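Local coordinates for protein EmrA (Aquifex aeolicus, PDB 4TKO) that is the periplasmic adaptor of a major facilitator superfamily multidrug efflux pump and probably helps to export xenobiotics across the cell envelope, at residues L20-F25 with G244-L250; R279-Y283 with L335-G341. The contacts are given in a common frame with arbitrary orientation. Numbering follows the deposited sequence.

Contact 1: residues L20-F25 with G244-L250; sequences LSYLSF and GQPAFAL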
loop_
_atom_site.group_PDB
_atom_site.type_symbol
_atom_site.label_atom_id
_atom_site.label_comp_id
_atom_site.label_asym_id
_atom_site.label_seq_id
_atom_site.Cartn_x
_atom_site.Cartn_y
_atom_site.Cartn_z
ATOM N N LEU A 20 23.984 27.229 11.345
ATOM C CA LEU A 20 22.710 27.505 10.695
ATOM C C LEU A 20 22.387 26.388 9.703
ATOM O O LEU A 20 23.256 25.589 9.351
ATOM C CB LEU A 20 22.732 28.868 9.998
ATOM C CG LEU A 20 23.769 29.130 8.905
ATOM C CD1 LEU A 20 23.445 28.366 7.629
ATOM C CD2 LEU A 20 23.851 30.620 8.629
ATOM N N SER A 21 21.136 26.336 9.259
ATOM C CA SER A 21 20.679 25.281 8.363
ATOM C C SER A 21 19.966 25.852 7.175
ATOM O O SER A 21 19.204 26.802 7.300
ATOM C CB SER A 21 19.759 24.314 9.088
ATOM O OG SER A 21 20.438 23.867 10.235
ATOM N N TYR A 22 20.218 25.259 6.013
ATOM C CA TYR A 22 19.594 25.713 4.791
ATOM C C TYR A 22 18.312 24.915 4.588
ATOM O O TYR A 22 18.314 23.716 4.796
ATOM C CB TYR A 22 20.572 25.574 3.611
ATOM C CG TYR A 22 21.817 26.449 3.754
ATOM C CD1 TYR A 22 21.751 27.825 3.559
ATOM C CD2 TYR A 22 23.050 25.899 4.083
ATOM C CE1 TYR A 22 22.866 28.623 3.709
ATOM C CE2 TYR A 22 24.176 26.683 4.206
ATOM C CZ TYR A 22 24.080 28.050 4.037
ATOM O OH TYR A 22 25.201 28.854 4.183
ATOM N N LEU A 23 17.215 25.592 4.233
ATOM C CA LEU A 23 15.948 24.914 3.964
ATOM C C LEU A 23 15.623 24.912 2.488
ATOM O O LEU A 23 15.891 25.871 1.777
ATOM C CB LEU A 23 14.787 25.561 4.715
ATOM C CG LEU A 23 15.075 25.786 6.188
ATOM C CD1 LEU A 23 13.867 26.413 6.847
ATOM C CD2 LEU A 23 15.460 24.472 6.821
ATOM N N SER A 24 14.991 23.839 2.041
ATOM C CA SER A 24 14.668 23.707 0.643
ATOM C C SER A 24 13.300 23.036 0.482
ATOM O O SER A 24 12.787 22.453 1.421
ATOM C CB SER A 24 15.770 22.914 -0.056
ATOM O OG SER A 24 15.661 21.549 0.302
ATOM N N PHE A 25 12.708 23.149 -0.703
ATOM C CA PHE A 25 11.529 22.357 -1.055
ATOM C C PHE A 25 11.998 20.975 -1.527
ATOM O O PHE A 25 13.087 20.854 -2.111
ATOM C CB PHE A 25 10.706 23.044 -2.159
ATOM C CG PHE A 25 10.119 24.383 -1.762
ATOM C CD1 PHE A 25 10.871 25.538 -1.856
ATOM C CD2 PHE A 25 8.796 24.486 -1.325
ATOM C CE1 PHE A 25 10.336 26.775 -1.492
ATOM C CE2 PHE A 25 8.254 25.706 -0.970
ATOM C CZ PHE A 25 9.024 26.853 -1.054
ATOM N N GLY A 244 15.601 20.859 -3.395
ATOM C CA GLY A 244 16.799 20.887 -2.592
ATOM C C GLY A 244 17.606 22.160 -2.662
ATOM O O GLY A 244 18.585 22.308 -1.938
ATOM N N GLN A 245 17.162 23.100 -3.451
ATOM C CA GLN A 245 17.806 24.373 -3.594
ATOM C C GLN A 245 17.399 25.293 -2.495
ATOM O O GLN A 245 16.244 25.482 -2.275
ATOM C CB GLN A 245 17.381 24.959 -4.911
ATOM C CG GLN A 245 17.667 26.425 -5.102
ATOM C CD GLN A 245 17.001 27.026 -6.311
ATOM O OE1 GLN A 245 16.397 26.337 -7.064
ATOM N NE2 GLN A 245 17.121 28.289 -6.492
ATOM N N PRO A 246 18.372 25.867 -1.819
ATOM C CA PRO A 246 18.207 26.677 -0.609
ATOM C C PRO A 246 17.227 27.849 -0.782
ATOM O O PRO A 246 17.362 28.675 -1.687
ATOM C CB PRO A 246 19.622 27.196 -0.348
ATOM C CG PRO A 246 20.513 26.202 -0.999
ATOM C CD PRO A 246 19.779 25.812 -2.247
ATOM N N ALA A 247 16.250 27.910 0.113
ATOM C CA ALA A 247 15.241 28.956 0.123
ATOM C C ALA A 247 15.466 29.924 1.298
ATOM O O ALA A 247 15.399 31.139 1.115
ATOM C CB ALA A 247 13.843 28.336 0.193
ATOM N N PHE A 248 15.695 29.378 2.495
ATOM C CA PHE A 248 16.063 30.177 3.664
ATOM C C PHE A 248 17.244 29.570 4.383
ATOM O O PHE A 248 17.592 28.399 4.177
ATOM C CB PHE A 248 14.914 30.306 4.676
ATOM C CG PHE A 248 13.631 30.814 4.089
ATOM C CD1 PHE A 248 12.803 29.969 3.365
ATOM C CD2 PHE A 248 13.245 32.125 4.279
ATOM C CE1 PHE A 248 11.626 30.438 2.828
ATOM C CE2 PHE A 248 12.066 32.601 3.743
ATOM C CZ PHE A 248 11.252 31.758 3.023
ATOM N N ALA A 249 17.846 30.374 5.250
ATOM C CA ALA A 249 18.736 29.853 6.273
ATOM C C ALA A 249 18.096 30.042 7.659
ATOM O O ALA A 249 17.609 31.119 7.981
ATOM C CB ALA A 249 20.064 30.532 6.196
ATOM N N LEU A 250 18.079 28.984 8.460
ATOM C CA LEU A 250 17.491 29.048 9.786
ATOM C C LEU A 250 18.555 28.859 10.841
ATOM O O LEU A 250 19.360 27.937 10.758
ATOM C CB LEU A 250 16.417 27.992 9.961
ATOM C CG LEU A 250 15.294 28.399 10.907
ATOM C CD1 LEU A 250 14.638 29.661 10.405
ATOM C CD2 LEU A 250 14.283 27.283 11.007
#

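Contact 2: residues R279-Y283 with L335-G341; sequences RLDAY and LLRVGMG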
loop_
_atom_site.group_PDB
_atom_site.type_symbol
_atom_site.label_atom_id
_atom_site.label_comp_id
_atom_site.label_asym_id
_atom_site.label_seq_id
_atom_site.Cartn_x
_atom_site.Cartn_y
_atom_site.Cartn_z
ATOM N N ARG A 279 25.850 44.952 25.211
ATOM C CA ARG A 279 24.714 45.825 24.984
ATOM C C ARG A 279 24.596 46.107 23.502
ATOM O O ARG A 279 25.408 46.823 22.924
ATOM C CB ARG A 279 24.866 47.132 25.763
ATOM C CG ARG A 279 25.267 46.944 27.219
ATOM C CD ARG A 279 25.509 48.271 27.894
ATOM N NE ARG A 279 24.297 49.078 27.880
ATOM C CZ ARG A 279 24.206 50.305 28.374
ATOM N NH1 ARG A 279 25.268 50.880 28.924
ATOM N NH2 ARG A 279 23.052 50.952 28.312
ATOM N N LEU A 280 23.566 45.540 22.894
ATOM C CA LEU A 280 23.317 45.713 21.474
ATOM C C LEU A 280 22.479 46.959 21.219
ATOM O O LEU A 280 21.512 47.235 21.924
ATOM C CB LEU A 280 22.614 44.463 20.911
ATOM C CG LEU A 280 23.397 43.186 21.249
ATOM C CD1 LEU A 280 22.584 41.924 21.046
ATOM C CD2 LEU A 280 24.676 43.137 20.454
ATOM N N ASP A 281 22.824 47.702 20.188
ATOM C CA ASP A 281 22.086 48.918 19.892
ATOM C C ASP A 281 20.611 48.642 19.655
ATOM O O ASP A 281 19.757 49.467 19.984
ATOM C CB ASP A 281 22.710 49.609 18.698
ATOM C CG ASP A 281 24.205 49.846 18.895
ATOM O OD1 ASP A 281 24.620 50.216 20.028
ATOM O OD2 ASP A 281 24.964 49.652 17.921
ATOM N N ALA A 282 20.308 47.479 19.092
ATOM C CA ALA A 282 18.921 47.120 18.821
ATOM C C ALA A 282 18.108 46.973 20.104
ATOM O O ALA A 282 16.899 47.191 20.109
ATOM C CB ALA A 282 18.855 45.842 18.017
ATOM N N TYR A 283 18.761 46.607 21.198
ATOM C CA TYR A 283 18.021 46.358 22.431
ATOM C C TYR A 283 18.624 47.077 23.636
ATOM O O TYR A 283 19.392 46.502 24.401
ATOM C CB TYR A 283 17.939 44.852 22.688
ATOM C CG TYR A 283 17.339 44.092 21.529
ATOM C CD1 TYR A 283 16.042 44.365 21.088
ATOM C CD2 TYR A 283 18.070 43.106 20.866
ATOM C CE1 TYR A 283 15.489 43.678 20.024
ATOM C CE2 TYR A 283 17.523 42.403 19.807
ATOM C CZ TYR A 283 16.235 42.692 19.387
ATOM O OH TYR A 283 15.692 41.996 18.326
ATOM N N LEU A 335 15.838 36.880 20.411
ATOM C CA LEU A 335 15.880 38.274 19.975
ATOM C C LEU A 335 17.087 38.634 19.112
ATOM O O LEU A 335 17.110 39.712 18.528
ATOM C CB LEU A 335 15.882 39.204 21.181
ATOM C CG LEU A 335 14.625 39.375 22.020
ATOM C CD1 LEU A 335 15.003 40.245 23.174
ATOM C CD2 LEU A 335 13.548 40.028 21.203
ATOM N N LEU A 336 18.094 37.760 19.061
ATOM C CA LEU A 336 19.325 38.060 18.338
ATOM C C LEU A 336 19.231 37.831 16.814
ATOM O O LEU A 336 18.562 36.906 16.354
ATOM C CB LEU A 336 20.463 37.226 18.916
ATOM C CG LEU A 336 20.672 37.287 20.430
ATOM C CD1 LEU A 336 21.556 36.146 20.839
ATOM C CD2 LEU A 336 21.331 38.576 20.849
ATOM N N ARG A 337 19.905 38.690 16.051
ATOM C CA ARG A 337 20.045 38.594 14.587
ATOM C C ARG A 337 21.544 38.619 14.197
ATOM O O ARG A 337 22.322 39.372 14.785
ATOM C CB ARG A 337 19.325 39.758 13.890
ATOM C CG ARG A 337 17.808 39.642 13.642
ATOM C CD ARG A 337 17.135 38.870 14.731
ATOM N NE ARG A 337 15.680 38.935 14.642
ATOM C CZ ARG A 337 14.854 38.284 15.460
ATOM N NH1 ARG A 337 15.342 37.517 16.425
ATOM N NH2 ARG A 337 13.541 38.399 15.309
ATOM N N VAL A 338 21.963 37.820 13.220
ATOM C CA VAL A 338 23.359 37.883 12.765
ATOM C C VAL A 338 23.701 39.291 12.293
ATOM O O VAL A 338 22.947 39.875 11.528
ATOM C CB VAL A 338 23.665 36.907 11.593
ATOM C CG1 VAL A 338 24.971 37.281 10.946
ATOM C CG2 VAL A 338 23.718 35.465 12.066
ATOM N N GLY A 339 24.819 39.841 12.756
ATOM C CA GLY A 339 25.253 41.135 12.275
ATOM C C GLY A 339 25.058 42.299 13.228
ATOM O O GLY A 339 25.551 43.419 12.997
ATOM N N MET A 340 24.330 42.049 14.310
ATOM C CA MET A 340 24.060 43.090 15.290
ATOM C C MET A 340 25.342 43.559 15.970
ATOM O O MET A 340 26.214 42.755 16.301
ATOM C CB MET A 340 23.062 42.593 16.338
ATOM C CG MET A 340 21.606 42.727 15.921
ATOM S SD MET A 340 20.462 42.206 17.214
ATOM C CE MET A 340 21.413 40.911 18.006
ATOM N N GLY A 341 25.444 44.867 16.178
ATOM C CA GLY A 341 26.564 45.449 16.890
ATOM C C GLY A 341 26.155 46.083 18.210
ATOM O O GLY A 341 25.009 45.984 18.650
#

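Contact 1: residues L20-F25 with G244-L250
Residues 20-25 and 244-250 run antiparallel, the axes of strands 20-24 and 246-250 approaching to 4.5 Å with 158° between their directions, and bring together two strands 219 residues apart, consistent with the barrel-sandwich hybrid (lipoyl-like) fold of membrane fusion proteins. Ser-21 and Leu-250 form a hydrogen-bonded pair, with Ser-21 N to Leu-250 O at 2.8 Å and Leu-250 N to Ser-21 O at 2.7 Å. Tyr-22 and Ala-249 follow as a non-hydrogen-bonded pair, CA to CA 4.5 Å. Next comes a classic beta bulge: Leu-23 faces both Ala-247 and Phe-248, donating from its N to Phe-248 O (2.8 Å) and accepting at its O from Ala-247 N (2.7 Å). The extra residue shifts the register, and Ala-247, with a psi of -47°, departs from extended geometry.

Side chains divide between the two faces. Leu-23 and Leu-250 share one, meeting at 4.3 Å between Leu-23 CD1 and Leu-250 CD2; here Leu-23 and Phe-248 also pack on Leu-48 of strand 47-51, so this face looks into the hydrophobic interior of the sandwich. On the other, Tyr-22 CD1 lies 4.1 Å from Ala-249 CB, while Leu-20 CD1 reaches the same methyl at 4.3 Å. Past the bulge, the Phe-25 ring brings CE1 to 4.2 Å from Ala-247 CB, and both side chains touch Leu-222. Gly-244, whose positive phi of 83° favours glycine, closes the pairing where its N donates to Phe-25 O at 2.8 Å.

Contact 2: residues R279-Y283 with L335-G341
Two loops meet in what is probably the beta-barrel domain of the adaptor: the turn leaving strand 275-280 and the connection that leads into strand 342-347. A type I turn from Leu-280 to Tyr-283, closed by Tyr-283 N to Leu-280 O at 2.9 Å, projects the tyrosine toward residues 335-341, where its OH donates to Leu-335 O at 2.7 Å. At the other end of the contact, Asp-281 N donates to Gly-341 O across 3.2 Å. Between these polar links sits Met-340. Its SD is 5.0 Å from the centroid of the Tyr-283 ring, an oblique Met-aromatic contact, and 4.1 Å from Ala-282 CB, whereas its CE lies 3.4 Å from Leu-280 CD1. Leu-280 CD1 also meets Leu-336 CD2 at 3.6 Å, and both leucines pack on Phe-288. A type II turn, Arg-337 to Met-340, swings the chain back toward strand 275-280. Hydrogen bonds and apolar packing thus join the two loops, consistent with the antiparallel beta-barrel of AaeA-like adaptors.

Overall arrangement
Contact 1 and contact 2 reach the same antiparallel sheet, probably in its barrel-sandwich and beta-barrel parts, their centres 23 Å apart and their nearest atoms about 6 Å apart without touching. Strand 7-24 links them: residues 20-24 pair with strand 246-251 in contact 1, and Val-15, earlier on that strand, packs against Leu-280 and Met-340 of contact 2. Along the chain they close in series. Contact 1 spans 218 residues, 138 of them helical, and so brackets the long helical hairpin, whereas the modelled part of the 51 residues spanned by contact 2 holds strands and no helix. A magnesium ion sits about 4 Å from the side chain of Asp-281 in contact 2.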